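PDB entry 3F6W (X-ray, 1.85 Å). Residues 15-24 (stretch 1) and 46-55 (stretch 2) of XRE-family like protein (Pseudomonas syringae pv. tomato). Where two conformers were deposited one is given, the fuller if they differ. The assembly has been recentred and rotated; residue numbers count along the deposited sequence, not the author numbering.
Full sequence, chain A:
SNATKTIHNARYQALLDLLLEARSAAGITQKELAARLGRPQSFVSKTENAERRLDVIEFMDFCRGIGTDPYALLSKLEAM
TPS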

# COMPACT_ATOMS: atom_id res chain seq x y z
N LEU A 15 -0.62 -3.44 8.78
CA LEU A 15 -1.23 -4.17 9.88
C LEU A 15 -0.18 -4.90 10.74
O LEU A 15 -0.25 -4.85 11.97
CB LEU A 15 -2.29 -5.16 9.37
CG LEU A 15 -3.09 -5.84 10.47
CD1 LEU A 15 -3.77 -4.80 11.35
CD2 LEU A 15 -4.13 -6.77 9.85
N LEU A 16 0.78 -5.56 10.11
CA LEU A 16 1.85 -6.20 10.90
C LEU A 16 2.64 -5.17 11.72
O LEU A 16 3.01 -5.43 12.87
CB LEU A 16 2.81 -7.00 10.01
CG LEU A 16 2.26 -8.24 9.30
CD1 LEU A 16 3.40 -8.95 8.58
CD2 LEU A 16 1.55 -9.18 10.29
N ASP A 17 2.92 -4.02 11.12
CA ASP A 17 3.61 -2.91 11.79
C ASP A 17 2.83 -2.52 13.05
O ASP A 17 3.40 -2.41 14.15
CB ASP A 17 3.73 -1.73 10.81
CG ASP A 17 4.69 -0.63 11.26
OD1 ASP A 17 5.46 -0.84 12.23
OD2 ASP A 17 4.69 0.46 10.62
N LEU A 18 1.53 -2.33 12.90
CA LEU A 18 0.68 -1.98 14.04
C LEU A 18 0.65 -3.06 15.10
O LEU A 18 0.62 -2.75 16.29
CB LEU A 18 -0.75 -1.65 13.59
CG LEU A 18 -0.87 -0.39 12.73
CD1 LEU A 18 -2.24 -0.32 12.06
CD2 LEU A 18 -0.59 0.87 13.56
N LEU A 19 0.67 -4.32 14.67
CA LEU A 19 0.59 -5.42 15.63
C LEU A 19 1.88 -5.52 16.43
O LEU A 19 1.86 -5.85 17.62
CB LEU A 19 0.35 -6.76 14.94
CG LEU A 19 -1.08 -7.05 14.49
CD1 LEU A 19 -1.10 -8.31 13.65
CD2 LEU A 19 -1.99 -7.20 15.70
N LEU A 20 3.00 -5.27 15.76
CA LEU A 20 4.29 -5.31 16.44
C LEU A 20 4.34 -4.15 17.44
O LEU A 20 4.75 -4.34 18.59
CB LEU A 20 5.44 -5.22 15.44
CG LEU A 20 6.86 -5.15 16.00
CD1 LEU A 20 7.15 -6.37 16.88
CD2 LEU A 20 7.86 -5.07 14.85
N GLU A 21 3.93 -2.97 17.01
CA GLU A 21 3.83 -1.84 17.94
C GLU A 21 3.01 -2.22 19.17
O GLU A 21 3.38 -1.91 20.31
CB GLU A 21 3.17 -0.66 17.24
CG GLU A 21 3.09 0.61 18.06
CD GLU A 21 2.71 1.79 17.17
OE1 GLU A 21 1.53 1.88 16.81
OE2 GLU A 21 3.60 2.58 16.82
N ALA A 22 1.87 -2.87 18.94
CA ALA A 22 0.98 -3.25 20.04
C ALA A 22 1.60 -4.29 20.97
O ALA A 22 1.50 -4.16 22.20
CB ALA A 22 -0.37 -3.73 19.51
N ARG A 23 2.24 -5.31 20.42
CA ARG A 23 2.83 -6.33 21.29
C ARG A 23 3.97 -5.73 22.12
O ARG A 23 4.07 -5.96 23.33
CB ARG A 23 3.34 -7.55 20.52
CG ARG A 23 4.00 -8.59 21.45
CD ARG A 23 4.52 -9.83 20.72
NE ARG A 23 5.60 -9.54 19.79
CZ ARG A 23 6.84 -9.20 20.14
NH1 ARG A 23 7.17 -9.09 21.42
NH2 ARG A 23 7.75 -8.97 19.21
N SER A 24 4.82 -4.97 21.45
CA SER A 24 5.91 -4.27 22.12
C SER A 24 5.40 -3.35 23.22
O SER A 24 5.98 -3.30 24.30
CB SER A 24 6.75 -3.48 21.11
OG SER A 24 7.73 -2.69 21.78
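Stretch 2 (46-55) KTENAERRLD

A helix end can be fixed to the flank of another helix by apolar packing together with a salt bridge, as this contact illustrates. Residues 15-24 are helical throughout. Stretch 2 supplies the last turn of a second helix, running toward their flank, and the chain that leaves it. At Ala50 phi turns positive (60°) and the chain turns back in a Schellman motif, in which Glu51 N reaches back to Lys46 O at 2.8 Å; from Arg52 onward the backbone is extended and passes across the line of the first helix, until Asp55 takes the N-cap position of a further helix. The two backbones come nearest at Leu16 and Glu48, whose CA atoms lie 6.3 Å apart.

Leu16 points toward stretch 2, which covers 78 Å² of it: its CD2 lies 3.6 Å from Thr47 O, and its CD1 lies 3.8 Å from Ala50 CB. One helical turn on, Leu19 CD1 meets Leu54 CD1 at 3.8 Å, so the extended segment also packs on the helix. A further turn along, Arg23 forms a two-pronged salt bridge with Glu48, NE to OE2 at 2.6 Å and NH2 to OE1 at 3.0 Å. Glu48 OE2 lies at the guanidinium edge, near its plane, and both NE and NH2 donate to the carboxylate. Leu20 CD1 lies 3.8 Å from Glu48 OE1.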

# COMPACT_ATOMS: atom_id res chain seq x y z
N LYS A 46 6.78 -16.15 12.84
CA LYS A 46 6.53 -16.20 11.39
C LYS A 46 5.42 -15.22 11.00
O LYS A 46 5.41 -14.67 9.90
CB LYS A 46 6.15 -17.62 10.95
CG LYS A 46 7.35 -18.57 10.90
CD LYS A 46 7.01 -19.85 10.18
CE LYS A 46 8.26 -20.68 9.96
NZ LYS A 46 7.94 -21.95 9.25
N THR A 47 4.46 -15.03 11.90
CA THR A 47 3.42 -14.04 11.66
C THR A 47 4.07 -12.66 11.57
O THR A 47 3.86 -11.91 10.60
CB THR A 47 2.37 -14.05 12.78
OG1 THR A 47 1.58 -15.23 12.69
CG2 THR A 47 1.45 -12.84 12.63
N GLU A 48 4.91 -12.33 12.54
CA GLU A 48 5.53 -10.99 12.55
C GLU A 48 6.52 -10.78 11.41
O GLU A 48 6.66 -9.67 10.89
CB GLU A 48 6.17 -10.67 13.91
CG GLU A 48 5.17 -10.75 15.06
CD GLU A 48 5.72 -10.27 16.39
OE1 GLU A 48 6.94 -10.14 16.54
OE2 GLU A 48 4.91 -10.02 17.30
N ASN A 49 7.21 -11.84 11.00
CA ASN A 49 8.17 -11.76 9.91
C ASN A 49 7.55 -11.87 8.53
O ASN A 49 8.27 -11.87 7.54
CB ASN A 49 9.23 -12.85 10.07
CG ASN A 49 10.00 -12.73 11.37
OD1 ASN A 49 9.93 -11.70 12.04
ND2 ASN A 49 10.73 -13.78 11.73
N ALA A 50 6.23 -11.99 8.46
CA ALA A 50 5.52 -12.21 7.19
C ALA A 50 5.91 -13.48 6.46
O ALA A 50 5.90 -13.53 5.22
CB ALA A 50 5.67 -11.00 6.27
N GLU A 51 6.27 -14.51 7.22
CA GLU A 51 6.59 -15.82 6.65
C GLU A 51 5.41 -16.80 6.74
O GLU A 51 5.52 -17.96 6.34
CB GLU A 51 7.82 -16.41 7.33
CG GLU A 51 9.07 -15.52 7.21
CD GLU A 51 9.68 -15.53 5.82
OE1 GLU A 51 9.21 -16.30 4.96
N ARG A 52 4.29 -16.34 7.28
CA ARG A 52 3.04 -17.10 7.20
C ARG A 52 1.91 -16.09 7.15
O ARG A 52 2.10 -14.97 7.61
CB ARG A 52 2.88 -18.06 8.39
CG ARG A 52 2.51 -17.38 9.69
CD ARG A 52 2.18 -18.38 10.81
NE ARG A 52 1.05 -19.28 10.53
CZ ARG A 52 -0.23 -18.93 10.62
NH1 ARG A 52 -0.58 -17.70 10.95
NH2 ARG A 52 -1.18 -19.82 10.35
N ARG A 53 0.75 -16.48 6.63
CA ARG A 53 -0.37 -15.53 6.47
C ARG A 53 -1.32 -15.60 7.66
O ARG A 53 -1.69 -16.69 8.11
CB ARG A 53 -1.17 -15.82 5.19
CG ARG A 53 -0.36 -16.14 3.94
CD ARG A 53 0.42 -14.94 3.44
NE ARG A 53 -0.39 -13.73 3.32
CZ ARG A 53 0.13 -12.51 3.34
NH1 ARG A 53 1.44 -12.35 3.47
NH2 ARG A 53 -0.65 -11.44 3.23
N LEU A 54 -1.66 -14.44 8.21
CA LEU A 54 -2.65 -14.36 9.28
C LEU A 54 -4.03 -14.28 8.68
O LEU A 54 -4.27 -13.46 7.80
CB LEU A 54 -2.44 -13.10 10.12
CG LEU A 54 -1.60 -13.13 11.39
CD1 LEU A 54 -1.65 -11.75 12.05
CD2 LEU A 54 -2.07 -14.20 12.36
N ASP A 55 -4.93 -15.13 9.15
CA ASP A 55 -6.34 -15.01 8.79
C ASP A 55 -7.07 -14.19 9.86
O ASP A 55 -6.51 -13.88 10.92
CB ASP A 55 -7.00 -16.37 8.49
CG ASP A 55 -7.15 -17.25 9.73
OD1 ASP A 55 -7.72 -16.79 10.73
OD2 ASP A 55 -6.73 -18.42 9.67